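Local coordinates for probable transcriptional regulatory protein, Rv1404 (Mycobacterium tuberculosis, PDB 2NYX), which probably binds DNA as a transcriptional regulator of the MarR family, through a winged helix-turn-helix domain, at the interface of chains A and B. Numbering follows the deposited sequence. Chains: chain A/B, Probable transcriptional regulatory protein, Rv1404.

Contact 1: the interface of chains A and B. Residues chain A 18-19, 22; chain B 117, 120-121, 124, 155-156.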
ATOM      1  N   THR A  18      11.262 -13.392   5.862  1.00 21.51           N
ATOM      2  CA  THR A  18      10.386 -13.121   4.726  1.00 21.40           C
ATOM      3  C   THR A  18       8.909 -13.204   5.119  1.00 21.68           C
ATOM      4  O   THR A  18       8.140 -12.298   4.815  1.00 21.92           O
ATOM      5  CB  THR A  18      10.713 -14.093   3.552  1.00 21.50           C
ATOM      6  OG1 THR A  18      12.078 -13.914   3.153  1.00 21.09           O
ATOM      7  CG2 THR A  18       9.812 -13.863   2.357  1.00 21.07           C
ATOM      8  N   ASP A  19       8.519 -14.284   5.800  1.00 21.79           N
ATOM      9  CA  ASP A  19       7.140 -14.455   6.249  1.00 21.64           C
ATOM     10  C   ASP A  19       6.693 -13.278   7.128  1.00 21.37           C
ATOM     11  O   ASP A  19       5.592 -12.756   6.965  1.00 21.58           O
ATOM     12  CB  ASP A  19       6.965 -15.795   6.981  1.00 21.95           C
ATOM     13  CG  ASP A  19       7.156 -17.028   6.058  1.00 24.24           C
ATOM     14  OD1 ASP A  19       6.954 -16.935   4.820  1.00 27.33           O
ATOM     15  OD2 ASP A  19       7.502 -18.117   6.577  1.00 25.91           O
ATOM     16  N   LEU A  22       6.265 -10.280   4.962  1.00 19.74           N
ATOM     17  CA  LEU A  22       5.057 -10.451   4.166  1.00 20.19           C
ATOM     18  C   LEU A  22       3.798  -9.993   4.911  1.00 20.69           C
ATOM     19  O   LEU A  22       3.001  -9.232   4.369  1.00 21.08           O
ATOM     20  CB  LEU A  22       4.917 -11.894   3.694  1.00 19.58           C
ATOM     21  CG  LEU A  22       3.779 -12.213   2.730  1.00 20.16           C
ATOM     22  CD1 LEU A  22       3.809 -11.335   1.455  1.00 21.48           C
ATOM     23  CD2 LEU A  22       3.817 -13.691   2.359  1.00 20.39           C
TER
ATOM     24  N   THR B 117       0.165 -12.370  -3.620  1.00 25.65           N
ATOM     25  CA  THR B 117       0.905 -12.750  -2.413  1.00 26.17           C
ATOM     26  C   THR B 117       2.168 -13.538  -2.734  1.00 26.53           C
ATOM     27  O   THR B 117       3.231 -13.226  -2.203  1.00 26.84           O
ATOM     28  CB  THR B 117       0.019 -13.507  -1.392  1.00 25.94           C
ATOM     29  OG1 THR B 117      -1.160 -12.741  -1.144  1.00 25.86           O
ATOM     30  CG2 THR B 117       0.751 -13.714  -0.067  1.00 25.54           C
ATOM     31  N   ARG B 120       4.888 -11.277  -4.369  1.00 27.41           N
ATOM     32  CA  ARG B 120       5.485 -10.365  -3.421  1.00 27.25           C
ATOM     33  C   ARG B 120       6.453 -11.112  -2.506  1.00 27.63           C
ATOM     34  O   ARG B 120       7.531 -10.598  -2.178  1.00 27.75           O
ATOM     35  CB  ARG B 120       4.409  -9.645  -2.606  1.00 26.84           C
ATOM     36  CG  ARG B 120       4.937  -8.505  -1.734  1.00 26.16           C
ATOM     37  CD  ARG B 120       3.855  -7.947  -0.833  1.00 25.43           C
ATOM     38  NE  ARG B 120       2.693  -7.552  -1.621  1.00 26.68           N
ATOM     39  CZ  ARG B 120       1.518  -7.180  -1.125  1.00 26.78           C
ATOM     40  NH1 ARG B 120       1.316  -7.135   0.184  1.00 26.60           N
ATOM     41  NH2 ARG B 120       0.545  -6.844  -1.956  1.00 26.65           N
ATOM     42  N   ARG B 121       6.077 -12.322  -2.096  1.00 27.69           N
ATOM     43  CA  ARG B 121       6.960 -13.125  -1.269  1.00 27.83           C
ATOM     44  C   ARG B 121       8.274 -13.427  -1.989  1.00 27.79           C
ATOM     45  O   ARG B 121       9.333 -13.399  -1.369  1.00 27.84           O
ATOM     46  CB  ARG B 121       6.290 -14.423  -0.823  1.00 28.14           C
ATOM     47  CG  ARG B 121       6.980 -15.035   0.371  1.00 28.95           C
ATOM     48  CD  ARG B 121       6.645 -16.486   0.579  1.00 30.80           C
ATOM     49  NE  ARG B 121       7.304 -16.998   1.785  1.00 32.10           N
ATOM     50  CZ  ARG B 121       8.530 -17.514   1.821  1.00 31.96           C
ATOM     51  NH1 ARG B 121       9.256 -17.598   0.717  1.00 31.92           N
ATOM     52  NH2 ARG B 121       9.032 -17.951   2.967  1.00 32.56           N
ATOM     53  N   ILE B 124      10.394 -10.385  -1.782  1.00 28.55           N
ATOM     54  CA  ILE B 124      10.849 -10.120  -0.427  1.00 28.42           C
ATOM     55  C   ILE B 124      12.052 -10.988  -0.084  1.00 28.28           C
ATOM     56  O   ILE B 124      13.066 -10.465   0.375  1.00 28.72           O
ATOM     57  CB  ILE B 124       9.704 -10.224   0.624  1.00 28.62           C
ATOM     58  CG1 ILE B 124       8.749  -9.035   0.459  1.00 28.68           C
ATOM     59  CG2 ILE B 124      10.265 -10.279   2.061  1.00 28.30           C
ATOM     60  CD1 ILE B 124       7.462  -9.096   1.312  1.00 28.64           C
ATOM     61  N   ALA B 155       0.217 -14.158   7.078  1.00 43.58           N
ATOM     62  CA  ALA B 155       0.002 -14.116   5.621  1.00 45.24           C
ATOM     63  C   ALA B 155      -0.535 -15.335   4.828  1.00 46.57           C
ATOM     64  O   ALA B 155      -1.417 -15.129   3.993  1.00 47.34           O
ATOM     65  CB  ALA B 155       1.208 -13.510   4.923  1.00 45.14           C
ATOM     66  N   ARG B 156      -0.062 -16.577   5.018  1.00 47.83           N
ATOM     67  CA  ARG B 156       0.955 -17.009   5.973  1.00 49.46           C
ATOM     68  C   ARG B 156       2.347 -16.902   5.364  1.00 49.63           C
ATOM     69  O   ARG B 156       2.914 -17.900   4.899  1.00 50.21           O
ATOM     70  CB  ARG B 156       0.692 -18.467   6.391  1.00 49.43           C
ATOM     71  CG  ARG B 156      -0.467 -18.658   7.379  1.00 50.99           C
ATOM     72  CD  ARG B 156      -1.165 -20.040   7.254  1.00 51.37           C
ATOM     73  NE  ARG B 156      -1.643 -20.351   5.895  1.00 55.16           N
ATOM     74  CZ  ARG B 156      -2.502 -19.609   5.184  1.00 56.81           C
ATOM     75  NH1 ARG B 156      -3.001 -18.468   5.669  1.00 56.94           N
ATOM     76  NH2 ARG B 156      -2.855 -20.003   3.964  1.00 57.31           N
TER

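Contact 2: the interface of chains A and B. Residues chain A 20-21, 24, 139, 142-143; chain B 28, 143, 146-147.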
ATOM      1  N   ALA A  20       7.561 -12.839   8.038  1.00 20.80           N
ATOM      2  CA  ALA A  20       7.236 -11.733   8.935  1.00 20.23           C
ATOM      3  C   ALA A  20       7.086 -10.411   8.174  1.00 19.97           C
ATOM      4  O   ALA A  20       6.206  -9.593   8.477  1.00 19.50           O
ATOM      5  CB  ALA A  20       8.287 -11.616  10.014  1.00 20.28           C
ATOM      6  N   LEU A  21       7.954 -10.218   7.182  1.00 19.83           N
ATOM      7  CA  LEU A  21       7.899  -9.065   6.290  1.00 19.75           C
ATOM      8  C   LEU A  21       6.667  -9.082   5.383  1.00 19.74           C
ATOM      9  O   LEU A  21       6.085  -8.033   5.096  1.00 19.46           O
ATOM     10  CB  LEU A  21       9.178  -8.983   5.457  1.00 19.90           C
ATOM     11  CG  LEU A  21      10.379  -8.340   6.141  1.00 19.44           C
ATOM     12  CD1 LEU A  21      11.633  -8.798   5.474  1.00 20.90           C
ATOM     13  CD2 LEU A  21      10.285  -6.840   6.110  1.00 20.00           C
ATOM     14  N   ALA A  24       3.778  -7.987   7.525  1.00 22.41           N
ATOM     15  CA  ALA A  24       3.981  -6.541   7.682  1.00 22.71           C
ATOM     16  C   ALA A  24       3.585  -5.759   6.438  1.00 22.83           C
ATOM     17  O   ALA A  24       3.033  -4.665   6.549  1.00 23.12           O
ATOM     18  CB  ALA A  24       5.424  -6.220   8.060  1.00 22.90           C
ATOM     19  N   LEU A 139      11.397  -2.060  14.982  1.00 23.75           N
ATOM     20  CA  LEU A 139      10.644  -2.031  13.730  1.00 23.48           C
ATOM     21  C   LEU A 139      11.274  -1.076  12.709  1.00 22.93           C
ATOM     22  O   LEU A 139      11.417  -1.424  11.542  1.00 22.39           O
ATOM     23  CB  LEU A 139       9.183  -1.670  14.017  1.00 23.73           C
ATOM     24  CG  LEU A 139       8.024  -2.029  13.080  1.00 24.75           C
ATOM     25  CD1 LEU A 139       7.470  -0.803  12.417  1.00 26.41           C
ATOM     26  CD2 LEU A 139       8.354  -3.110  12.042  1.00 26.99           C
ATOM     27  N   ALA A 142      14.319  -2.880  11.518  1.00 21.75           N
ATOM     28  CA  ALA A 142      14.000  -3.997  10.635  1.00 21.87           C
ATOM     29  C   ALA A 142      13.673  -3.551   9.210  1.00 22.10           C
ATOM     30  O   ALA A 142      14.151  -4.138   8.244  1.00 22.11           O
ATOM     31  CB  ALA A 142      12.848  -4.809  11.214  1.00 21.65           C
ATOM     32  N   LEU A 143      12.849  -2.515   9.090  1.00 22.53           N
ATOM     33  CA  LEU A 143      12.417  -2.014   7.791  1.00 22.77           C
ATOM     34  C   LEU A 143      13.505  -1.197   7.093  1.00 22.81           C
ATOM     35  O   LEU A 143      13.533  -1.110   5.871  1.00 22.94           O
ATOM     36  CB  LEU A 143      11.148  -1.181   7.943  1.00 22.70           C
ATOM     37  CG  LEU A 143       9.864  -1.884   8.363  1.00 23.40           C
ATOM     38  CD1 LEU A 143       8.755  -0.858   8.385  1.00 24.85           C
ATOM     39  CD2 LEU A 143       9.481  -3.025   7.424  1.00 24.86           C
TER
ATOM     40  N   LEU B  28       9.064  -1.429   1.001  1.00 24.23           N
ATOM     41  CA  LEU B  28       8.122  -2.518   1.177  1.00 24.43           C
ATOM     42  C   LEU B  28       6.810  -2.171   0.496  1.00 24.52           C
ATOM     43  O   LEU B  28       6.229  -3.010  -0.196  1.00 24.64           O
ATOM     44  CB  LEU B  28       7.868  -2.811   2.648  1.00 24.25           C
ATOM     45  CG  LEU B  28       7.997  -4.273   3.095  1.00 24.93           C
ATOM     46  CD1 LEU B  28       7.176  -4.531   4.355  1.00 24.45           C
ATOM     47  CD2 LEU B  28       7.660  -5.288   2.002  1.00 24.09           C
ATOM     48  N   LEU B 143       8.877  -7.195  13.837  1.00 26.02           N
ATOM     49  CA  LEU B 143       7.856  -7.249  12.796  1.00 25.78           C
ATOM     50  C   LEU B 143       6.548  -7.856  13.286  1.00 25.59           C
ATOM     51  O   LEU B 143       5.476  -7.384  12.943  1.00 25.62           O
ATOM     52  CB  LEU B 143       8.375  -8.011  11.576  1.00 25.71           C
ATOM     53  CG  LEU B 143       9.434  -7.284  10.740  1.00 25.81           C
ATOM     54  CD1 LEU B 143      10.207  -8.286   9.898  1.00 27.61           C
ATOM     55  CD2 LEU B 143       8.825  -6.204   9.856  1.00 25.34           C
ATOM     56  N   PHE B 146       4.635  -5.487  15.406  1.00 26.25           N
ATOM     57  CA  PHE B 146       3.955  -4.553  14.517  1.00 26.83           C
ATOM     58  C   PHE B 146       2.619  -5.098  14.013  1.00 27.14           C
ATOM     59  O   PHE B 146       1.606  -4.399  14.058  1.00 27.01           O
ATOM     60  CB  PHE B 146       4.855  -4.206  13.338  1.00 26.65           C
ATOM     61  CG  PHE B 146       4.218  -3.298  12.328  1.00 27.45           C
ATOM     62  CD1 PHE B 146       3.697  -2.059  12.706  1.00 28.16           C
ATOM     63  CD2 PHE B 146       4.171  -3.662  10.982  1.00 26.49           C
ATOM     64  CE1 PHE B 146       3.120  -1.209  11.739  1.00 28.54           C
ATOM     65  CE2 PHE B 146       3.608  -2.824  10.022  1.00 25.98           C
ATOM     66  CZ  PHE B 146       3.086  -1.602  10.391  1.00 26.57           C
ATOM     67  N   THR B 147       2.619  -6.345  13.545  1.00 27.49           N
ATOM     68  CA  THR B 147       1.423  -6.933  12.949  1.00 27.96           C
ATOM     69  C   THR B 147       0.369  -7.323  13.991  1.00 28.31           C
ATOM     70  O   THR B 147      -0.825  -7.193  13.742  1.00 28.08           O
ATOM     71  CB  THR B 147       1.750  -8.103  11.997  1.00 27.99           C
ATOM     72  OG1 THR B 147       2.501  -9.101  12.698  1.00 28.55           O
ATOM     73  CG2 THR B 147       2.554  -7.605  10.821  1.00 27.36           C
TER
HETATM   74  O   HOH W   1       4.913  -9.815  10.952  1.00 15.32           O

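Contact 3: the interface of chains A and B. Residues chain A 37, 41; chain B 75, 78-79, 82.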
ATOM      1  N   ALA A  37      -8.327   5.668  -0.144  1.00 26.85           N
ATOM      2  CA  ALA A  37      -9.773   5.614  -0.334  1.00 27.10           C
ATOM      3  C   ALA A  37     -10.521   6.757   0.343  1.00 27.64           C
ATOM      4  O   ALA A  37     -11.515   7.248  -0.180  1.00 27.89           O
ATOM      5  CB  ALA A  37     -10.303   4.288   0.158  1.00 27.11           C
ATOM      6  N   GLU A  41     -11.425   7.583  -3.873  1.00 30.14           N
ATOM      7  CA  GLU A  41     -11.799   6.171  -3.945  1.00 30.64           C
ATOM      8  C   GLU A  41     -11.501   5.536  -5.306  1.00 30.56           C
ATOM      9  O   GLU A  41     -11.547   4.315  -5.448  1.00 30.60           O
ATOM     10  CB  GLU A  41     -13.280   5.997  -3.600  1.00 30.71           C
ATOM     11  CG  GLU A  41     -14.217   6.502  -4.689  1.00 31.81           C
ATOM     12  CD  GLU A  41     -15.657   6.397  -4.296  1.00 33.09           C
ATOM     13  OE1 GLU A  41     -16.077   7.174  -3.417  1.00 34.12           O
ATOM     14  OE2 GLU A  41     -16.371   5.544  -4.868  1.00 34.13           O
TER
ATOM     15  N   ALA B  75     -18.595   4.588  -0.445  1.00 24.41           N
ATOM     16  CA  ALA B  75     -17.448   4.248  -1.270  1.00 24.80           C
ATOM     17  C   ALA B  75     -17.178   2.752  -1.255  1.00 25.08           C
ATOM     18  O   ALA B  75     -16.916   2.172  -2.298  1.00 25.64           O
ATOM     19  CB  ALA B  75     -16.219   5.018  -0.816  1.00 24.69           C
ATOM     20  N   ARG B  78     -19.674   1.057  -3.481  1.00 32.20           N
ATOM     21  CA  ARG B  78     -19.284   1.276  -4.874  1.00 33.67           C
ATOM     22  C   ARG B  78     -18.138   0.384  -5.351  1.00 35.37           C
ATOM     23  O   ARG B  78     -18.198  -0.144  -6.458  1.00 35.25           O
ATOM     24  CB  ARG B  78     -18.953   2.745  -5.125  1.00 33.39           C
ATOM     25  CG  ARG B  78     -20.153   3.580  -5.539  1.00 33.02           C
ATOM     26  CD  ARG B  78     -19.826   5.054  -5.564  1.00 34.22           C
ATOM     27  NE  ARG B  78     -19.744   5.617  -4.218  1.00 35.00           N
ATOM     28  CZ  ARG B  78     -19.161   6.768  -3.912  1.00 35.85           C
ATOM     29  NH1 ARG B  78     -18.592   7.509  -4.853  1.00 37.71           N
ATOM     30  NH2 ARG B  78     -19.141   7.186  -2.656  1.00 36.80           N
HETATM   31  N   MSE B  79     -17.106   0.208  -4.527  1.00 37.48           N
HETATM   32  CA  MSE B  79     -15.983  -0.648  -4.925  1.00 41.01           C
HETATM   33  C   MSE B  79     -16.291  -2.147  -4.880  1.00 38.68           C
HETATM   34  O   MSE B  79     -15.670  -2.920  -5.595  1.00 38.99           O
HETATM   35  CB  MSE B  79     -14.673  -0.296  -4.198  1.00 40.16           C
HETATM   36  CG  MSE B  79     -14.610  -0.623  -2.724  1.00 44.00           C
HETATM   37 SE   MSE B  79     -12.949   0.088  -1.851  1.00 52.11          SE
HETATM   38  CE  MSE B  79     -13.152   2.051  -2.229  1.00 48.58           C
ATOM     39  N   ARG B  82     -18.027  -2.765  -8.224  1.00 32.98           N
ATOM     40  CA  ARG B  82     -17.021  -2.863  -9.275  1.00 32.21           C
ATOM     41  C   ARG B  82     -16.362  -4.232  -9.278  1.00 31.06           C
ATOM     42  O   ARG B  82     -16.181  -4.845 -10.329  1.00 30.75           O
ATOM     43  CB  ARG B  82     -15.955  -1.773  -9.109  1.00 32.37           C
ATOM     44  CG  ARG B  82     -16.437  -0.394  -9.485  1.00 34.38           C
ATOM     45  CD  ARG B  82     -15.299   0.622  -9.551  1.00 39.27           C
ATOM     46  NE  ARG B  82     -15.825   1.990  -9.478  1.00 42.20           N
ATOM     47  CZ  ARG B  82     -15.864   2.730  -8.369  1.00 43.52           C
ATOM     48  NH1 ARG B  82     -15.385   2.253  -7.219  1.00 44.57           N
ATOM     49  NH2 ARG B  82     -16.378   3.956  -8.409  1.00 43.21           N
TER
HETATM   50  O   HOH W   2     -15.314   3.065  -4.527  1.00 44.45           O

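Contact 1: the interface of chains A and B
The guanidinium of B:Arg121 has A:Thr18 over one face and A:Asp19 at its edge. The methyl CG2 of A:Thr18 sits over the centre of the group, 3.9 Å above the plane. The carboxylate of A:Asp19 comes to the edge that carries NE and NH2, with the two flat groups turned 56° apart. Both nitrogens bond to one oxygen. NE of B:Arg121 reaches OD1 of A:Asp19 at 3.1 Å, nearly along the C-O axis. NH2 of B:Arg121 meets the same OD1 at 3.0 Å from above the carboxylate plane, and this pair is also a salt bridge. The arginine chain is extended from CG to NE, with CG anti to the backbone N (chi1 -161°). This carries the charge past A:Thr18 to A:Asp19. CG2 of A:Thr18 also touches CG2 of B:Ile124 at 3.6 Å. One turn further on, A:Leu22 is the main apolar group. Its CG packs on CB of B:Ala155 at 3.6 Å. Its CD2 lies against CG2 of B:Thr117 at 3.9 Å, and its CD1 faces CD of B:Arg120 at 4.1 Å. The leucine thus sits between helix 107-128 of chain B and the modelled end of that chain, where B:Arg156 is poorly ordered and follows a cis peptide bond, so that part is less certain. The chain A residues lie on helix 14-39. These helices form the dimerisation region typical of MarR proteins.

Contact 2: the interface of chains A and B
A:Ala20, A:Leu21 and A:Ala24 of one helix meet B:Leu143, B:Phe146 and B:Thr147 of another, all with helical backbone angles. B:Leu143 is the central side chain and hides 91 Å² against chain A. Its CG, anti to the carbonyl carbon (chi1 -72°), points the branch into chain A, where its two methyls part. CD1 of B:Leu143 touches CG of A:Leu21 and CB of A:Ala20, each at 3.8 Å. CD2 of B:Leu143 rests on CB of A:Ala24 and on CD2 of A:Leu139, also at 3.8 Å. The side chains of A:Leu139 and B:Leu143 cross at about a right angle. A:Leu139 also reaches B:Phe146. Its CD1 lies 3.9 Å above one face of the phenyl ring, offset toward the rim. CD2 of the ring looks toward the methyl of A:Ala24. B:Thr147 places CG2 against CA of A:Ala24 at 3.6 Å. Its OG1 lies between the backbone N and the carbonyl carbon (chi1 57°), and pairs with water 1 at 3.1 Å. That water lies 2.8 Å from O of A:Ala20, so it bridges the two chains beside B:Leu143. B:Leu28 crosses A:Leu143 at about a right angle. This apolar helix-packing patch joins helices 14-39 and 133-149 of chain A to helices 26-39 and 139-150 of chain B, within the MarR-type dimerisation region.

Contact 3: the interface of chains A and B
This is a small polar contact between two copies of the protein, centred on A:Glu41. It ties the region just after helix 14-39 of one chain to the recognition helix (73-85) of the other chain's winged helix-turn-helix, and may steady the position of that helix. A:Glu41 hides 91 Å² here. Its CG lies between the backbone N and the carbonyl carbon (chi1 72°), and the chain then extends toward B:Arg78. The carboxylate lies over one face of the B:Arg78 guanidinium, near the rim, with the two planes 51° apart. NH1 of B:Arg78 is 2.9 Å from OE1 of A:Glu41 and makes a salt bridge. The N-H bonds are not aimed at the carboxylate oxygens, so the attraction is one of charge over a face. B:Arg82 adds a longer salt bridge, with NH2 3.9 Å from OE2 of A:Glu41. That oxygen is at the edge of the B:Arg82 guanidinium, in its plane. Two positive groups near one carboxylate may favour its charged form. CB of B:Ala75 packs against CD of A:Glu41 at 3.8 Å. The selenomethionine B:Met79 brings its CE to 4.2 Å from CB of A:Glu41. Water 2 joins the two chains. It is 2.7 Å from OE2 of A:Glu41 and 2.9 Å from O of B:Ala75. NH1 of B:Arg82 is 2.8 Å from the water, with an angle of 153° at the hydrogen.

Contact 1 and contact 2 are neighbours, with their C-alpha centres about 11 Å apart. Contact 3 lies about 26 Å from contact 1 and 28 Å from contact 2. All three draw on helix 14-39 of chain A: contacts 1 and 2 use its early turns, contact 3 its far end and A:Glu41 just after it. The first two use helices from the N- and C-terminal parts, as expected of a MarR-type dimer. Contact 3 reaches the recognition helix (73-85), so the long helix and following loop could couple dimerisation to DNA binding. The chains do not pair with exact symmetry, so contacts need not recur identically.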